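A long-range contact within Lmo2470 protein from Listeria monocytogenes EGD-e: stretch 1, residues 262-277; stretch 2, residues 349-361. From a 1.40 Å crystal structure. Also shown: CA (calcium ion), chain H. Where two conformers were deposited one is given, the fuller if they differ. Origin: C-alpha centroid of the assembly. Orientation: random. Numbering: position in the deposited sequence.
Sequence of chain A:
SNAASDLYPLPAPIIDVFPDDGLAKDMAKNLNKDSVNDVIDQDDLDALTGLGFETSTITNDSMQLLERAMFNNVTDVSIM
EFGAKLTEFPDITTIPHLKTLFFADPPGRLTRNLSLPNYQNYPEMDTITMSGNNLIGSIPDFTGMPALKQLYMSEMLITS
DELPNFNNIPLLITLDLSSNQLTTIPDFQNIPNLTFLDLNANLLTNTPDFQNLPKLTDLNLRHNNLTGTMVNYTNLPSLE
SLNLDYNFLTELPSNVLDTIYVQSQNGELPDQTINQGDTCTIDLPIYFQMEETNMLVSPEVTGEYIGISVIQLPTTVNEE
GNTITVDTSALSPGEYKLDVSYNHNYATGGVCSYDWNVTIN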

# COMPACT_ATOMS: atom_id res chain seq x y z
N VAL A 262 9.18 -0.95 -14.75
CA VAL A 262 9.96 -2.11 -14.28
C VAL A 262 11.41 -1.83 -14.57
O VAL A 262 11.77 -1.56 -15.74
CB VAL A 262 9.63 -3.47 -14.99
CG1 VAL A 262 10.68 -4.53 -14.61
CG2 VAL A 262 8.26 -3.97 -14.64
N GLN A 263 12.24 -1.88 -13.54
CA GLN A 263 13.69 -1.86 -13.72
C GLN A 263 14.36 -3.11 -13.15
O GLN A 263 15.42 -3.51 -13.66
CB GLN A 263 14.29 -0.57 -13.10
CG GLN A 263 13.96 0.69 -13.91
CD GLN A 263 14.57 0.63 -15.30
OE1 GLN A 263 15.77 0.37 -15.48
NE2 GLN A 263 13.75 0.86 -16.30
N SER A 264 13.76 -3.70 -12.11
CA SER A 264 14.22 -4.97 -11.54
C SER A 264 13.10 -5.99 -11.54
O SER A 264 11.91 -5.66 -11.38
CB SER A 264 14.71 -4.78 -10.11
OG SER A 264 15.91 -4.03 -10.10
N GLN A 265 13.48 -7.24 -11.77
CA GLN A 265 12.53 -8.35 -11.82
C GLN A 265 13.30 -9.64 -11.68
O GLN A 265 14.46 -9.68 -12.06
CB GLN A 265 11.76 -8.31 -13.16
CG GLN A 265 10.40 -9.01 -13.21
CD GLN A 265 9.22 -8.29 -12.56
OE1 GLN A 265 8.12 -8.85 -12.51
NE2 GLN A 265 9.41 -7.07 -12.11
N ASN A 266 12.67 -10.65 -11.15
CA ASN A 266 13.28 -11.96 -11.02
C ASN A 266 12.31 -13.00 -11.57
O ASN A 266 11.15 -12.69 -11.91
CB ASN A 266 13.69 -12.22 -9.58
CG ASN A 266 14.74 -11.26 -9.10
OD1 ASN A 266 14.47 -10.13 -8.73
ND2 ASN A 266 15.99 -11.69 -9.17
N GLY A 267 12.78 -14.20 -11.86
CA GLY A 267 11.87 -15.22 -12.29
C GLY A 267 12.52 -16.55 -12.44
O GLY A 267 13.74 -16.68 -12.36
N GLU A 268 11.67 -17.54 -12.64
CA GLU A 268 12.09 -18.93 -12.84
C GLU A 268 11.58 -19.38 -14.20
O GLU A 268 10.40 -19.15 -14.55
CB GLU A 268 11.49 -19.84 -11.76
CG GLU A 268 11.81 -19.46 -10.32
CD GLU A 268 13.27 -19.64 -9.88
OE1 GLU A 268 13.91 -20.69 -10.14
OE2 GLU A 268 13.75 -18.75 -9.16
N LEU A 269 12.47 -20.00 -14.97
CA LEU A 269 12.12 -20.54 -16.28
C LEU A 269 12.00 -22.07 -16.21
O LEU A 269 12.37 -22.69 -15.21
CB LEU A 269 13.12 -20.07 -17.35
CG LEU A 269 13.44 -18.58 -17.32
CD1 LEU A 269 14.42 -18.22 -18.41
CD2 LEU A 269 12.15 -17.78 -17.44
N PRO A 270 11.47 -22.70 -17.27
CA PRO A 270 11.28 -24.15 -17.19
C PRO A 270 12.56 -24.98 -17.10
O PRO A 270 13.61 -24.60 -17.62
CB PRO A 270 10.53 -24.46 -18.51
CG PRO A 270 9.84 -23.18 -18.85
CD PRO A 270 10.87 -22.15 -18.50
N ASP A 271 12.47 -26.11 -16.40
CA ASP A 271 13.57 -27.08 -16.38
C ASP A 271 13.86 -27.53 -17.82
O ASP A 271 12.94 -27.68 -18.62
CB ASP A 271 13.20 -28.34 -15.58
CG ASP A 271 12.90 -28.09 -14.12
OD1 ASP A 271 13.36 -27.09 -13.54
OD2 ASP A 271 12.14 -28.91 -13.55
N GLN A 272 15.12 -27.78 -18.11
CA GLN A 272 15.50 -28.39 -19.38
C GLN A 272 16.44 -29.56 -19.18
O GLN A 272 17.21 -29.60 -18.24
CB GLN A 272 16.16 -27.38 -20.30
CG GLN A 272 15.25 -26.27 -20.76
CD GLN A 272 15.86 -25.50 -21.92
OE1 GLN A 272 16.40 -26.09 -22.86
NE2 GLN A 272 15.78 -24.17 -21.86
N THR A 273 16.35 -30.51 -20.11
CA THR A 273 17.26 -31.65 -20.20
C THR A 273 17.93 -31.59 -21.58
O THR A 273 17.23 -31.53 -22.60
CB THR A 273 16.52 -32.98 -19.99
OG1 THR A 273 15.92 -32.98 -18.69
CG2 THR A 273 17.48 -34.17 -20.13
N ILE A 274 19.26 -31.56 -21.61
CA ILE A 274 20.00 -31.49 -22.86
C ILE A 274 21.11 -32.52 -22.85
O ILE A 274 21.41 -33.13 -21.82
CB ILE A 274 20.61 -30.07 -23.09
CG1 ILE A 274 21.75 -29.78 -22.10
CG2 ILE A 274 19.53 -29.01 -23.00
CD1 ILE A 274 22.35 -28.39 -22.18
N ASN A 275 21.72 -32.73 -24.00
CA ASN A 275 22.83 -33.67 -24.10
C ASN A 275 24.14 -32.92 -24.00
O ASN A 275 24.22 -31.77 -24.39
CB ASN A 275 22.76 -34.44 -25.41
CG ASN A 275 21.54 -35.33 -25.48
OD1 ASN A 275 21.27 -36.12 -24.57
ND2 ASN A 275 20.77 -35.19 -26.55
N GLN A 276 25.13 -33.59 -23.45
CA GLN A 276 26.48 -33.04 -23.33
C GLN A 276 26.92 -32.53 -24.71
O GLN A 276 26.79 -33.25 -25.70
CB GLN A 276 27.44 -34.13 -22.81
CG GLN A 276 28.73 -33.59 -22.23
CD GLN A 276 29.70 -33.04 -23.26
OE1 GLN A 276 29.91 -33.64 -24.34
NE2 GLN A 276 30.33 -31.92 -22.94
N GLY A 277 27.41 -31.30 -24.76
CA GLY A 277 27.82 -30.66 -26.03
C GLY A 277 26.80 -29.69 -26.59
O GLY A 277 27.12 -28.91 -27.49
N GLY A 349 22.01 -0.90 -8.10
CA GLY A 349 21.73 -2.27 -7.65
C GLY A 349 20.60 -2.97 -8.41
O GLY A 349 20.29 -4.13 -8.12
N GLY A 350 20.00 -2.32 -9.40
CA GLY A 350 18.94 -2.97 -10.17
C GLY A 350 19.44 -4.06 -11.11
O GLY A 350 20.56 -3.98 -11.62
N VAL A 351 18.60 -5.04 -11.37
CA VAL A 351 18.88 -6.08 -12.35
C VAL A 351 17.61 -6.88 -12.61
O VAL A 351 16.75 -6.97 -11.75
CB VAL A 351 20.02 -7.04 -11.88
CG1 VAL A 351 19.61 -7.85 -10.68
CG2 VAL A 351 20.48 -7.96 -13.00
N CYS A 352 17.51 -7.43 -13.82
CA CYS A 352 16.49 -8.40 -14.19
C CYS A 352 17.19 -9.75 -14.33
O CYS A 352 18.09 -9.88 -15.14
CB CYS A 352 15.77 -7.99 -15.47
SG CYS A 352 14.72 -6.52 -15.30
N SER A 353 16.81 -10.73 -13.52
CA SER A 353 17.55 -12.00 -13.43
C SER A 353 16.62 -13.19 -13.39
O SER A 353 15.68 -13.22 -12.61
CB SER A 353 18.39 -11.99 -12.15
OG SER A 353 19.03 -13.25 -11.92
N TYR A 354 16.89 -14.16 -14.26
CA TYR A 354 16.03 -15.34 -14.46
C TYR A 354 16.85 -16.60 -14.32
O TYR A 354 17.85 -16.77 -15.01
CB TYR A 354 15.32 -15.26 -15.82
CG TYR A 354 14.34 -14.11 -15.81
CD1 TYR A 354 14.76 -12.81 -16.07
CD2 TYR A 354 13.04 -14.31 -15.39
CE1 TYR A 354 13.87 -11.75 -15.96
CE2 TYR A 354 12.14 -13.26 -15.30
CZ TYR A 354 12.57 -11.99 -15.56
OH TYR A 354 11.70 -10.91 -15.41
N ASP A 355 16.35 -17.53 -13.52
CA ASP A 355 17.05 -18.76 -13.18
C ASP A 355 16.33 -19.98 -13.73
O ASP A 355 15.10 -19.97 -13.80
CB ASP A 355 17.06 -18.93 -11.67
CG ASP A 355 17.71 -17.81 -10.94
OD1 ASP A 355 18.37 -16.94 -11.54
OD2 ASP A 355 17.56 -17.83 -9.71
N TRP A 356 17.06 -21.05 -14.00
CA TRP A 356 16.42 -22.34 -14.33
C TRP A 356 17.42 -23.45 -14.12
O TRP A 356 18.62 -23.22 -14.05
CB TRP A 356 15.83 -22.35 -15.76
CG TRP A 356 16.82 -22.42 -16.90
CD1 TRP A 356 17.09 -23.52 -17.66
CD2 TRP A 356 17.60 -21.35 -17.46
NE1 TRP A 356 18.01 -23.22 -18.63
CE2 TRP A 356 18.34 -21.89 -18.52
CE3 TRP A 356 17.77 -20.01 -17.14
CZ2 TRP A 356 19.22 -21.14 -19.27
CZ3 TRP A 356 18.66 -19.26 -17.91
CH2 TRP A 356 19.38 -19.84 -18.95
N ASN A 357 16.89 -24.65 -14.00
CA ASN A 357 17.70 -25.85 -13.80
C ASN A 357 17.86 -26.63 -15.08
O ASN A 357 16.92 -26.81 -15.84
CB ASN A 357 17.07 -26.76 -12.72
CG ASN A 357 17.11 -26.15 -11.34
OD1 ASN A 357 17.94 -25.28 -11.06
ND2 ASN A 357 16.19 -26.57 -10.47
N VAL A 358 19.08 -27.11 -15.31
CA VAL A 358 19.41 -27.88 -16.50
C VAL A 358 20.04 -29.21 -16.09
O VAL A 358 20.96 -29.24 -15.25
CB VAL A 358 20.41 -27.12 -17.41
CG1 VAL A 358 20.78 -27.92 -18.65
CG2 VAL A 358 19.83 -25.77 -17.81
N THR A 359 19.53 -30.29 -16.67
CA THR A 359 20.11 -31.61 -16.55
C THR A 359 20.88 -31.85 -17.86
O THR A 359 20.31 -31.79 -18.95
CB THR A 359 19.04 -32.71 -16.36
OG1 THR A 359 18.23 -32.43 -15.20
CG2 THR A 359 19.70 -34.12 -16.23
N ILE A 360 22.18 -32.11 -17.75
CA ILE A 360 23.01 -32.47 -18.91
C ILE A 360 23.32 -33.96 -18.84
O ILE A 360 23.91 -34.44 -17.89
CB ILE A 360 24.31 -31.65 -18.97
CG1 ILE A 360 23.97 -30.16 -18.93
CG2 ILE A 360 25.11 -32.02 -20.21
CD1 ILE A 360 25.12 -29.20 -19.18
N ASN A 361 22.89 -34.69 -19.86
CA ASN A 361 23.16 -36.13 -19.94
C ASN A 361 24.31 -36.47 -20.85
O ASN A 361 24.54 -35.79 -21.84
CB ASN A 361 21.90 -36.85 -20.40
CG ASN A 361 20.84 -36.86 -19.35
OD1 ASN A 361 21.12 -37.10 -18.17
ND2 ASN A 361 19.60 -36.63 -19.75
OXT ASN A 361 24.99 -37.48 -20.63
CA CA H . 19.31 -15.10 -10.44
O HOH W 1 16.50 -7.88 -9.07
O HOH W 2 16.97 -14.32 -10.15
O HOH W 3 15.80 -19.44 -7.97
O HOH W 4 13.97 -24.51 -13.85
O HOH W 5 16.31 -30.61 -15.67
O HOH W 6 19.19 -36.24 -22.48
O HOH W 7 18.74 -15.82 -8.22
O HOH W 8 20.44 -13.44 -9.31
O HOH W 9 21.15 -16.50 -9.68

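The parallel pairing of these two stretches is interrupted: the register slips by one residue between Glu 268 and Gln 272, splitting it into two ladders. A water spans the break, donating to Leu 269 O (2.8 Å) and Asp 271 OD1 (2.7 Å) and accepting from Asn 357 N (2.9 Å), so Asn 357 N, which has no hydrogen bond to stretch 1, is met by the water instead.

In the first ladder, Ser 353 N donates to Gln 265 O (3.0 Å), Asp 355 N to Gly 267 O (3.0 Å) and Leu 269 N to Asp 355 O (2.9 Å). Glycine suits position 267 because a CB there would sit 2.5 Å from Tyr 354 CE2; with no side chain at Gly 267, the ring can pack close to the backbone. On the other face, Glu 268 OE2 and Asp 355 OD2 come within 4.0 Å; a water donates to both, as suits two like-charged carboxylates, while Asp 355 OD1 (2.3 Å) and Ser 353 OG (2.4 Å) bind the calcium ion.

The second ladder opens with Gln 272 N to Asn 357 O (3.1 Å); beyond its last bridge, Ile 274 with Ile 360, the hydrogen bonds continue to Gln 276 N, which donates to Asn 361 O (2.8 Å) of the terminal carboxylate. Buried Ile 274 packs its CD1 on Val 358 CG1 and its CG1 on Ile 360 CG1, both 3.9 Å; Ile 274, Val 358 and Ile 360, branched and aliphatic, pack together on this face, which Gln 272 shares, whereas Thr 273 and Thr 359 occupy the more exposed one.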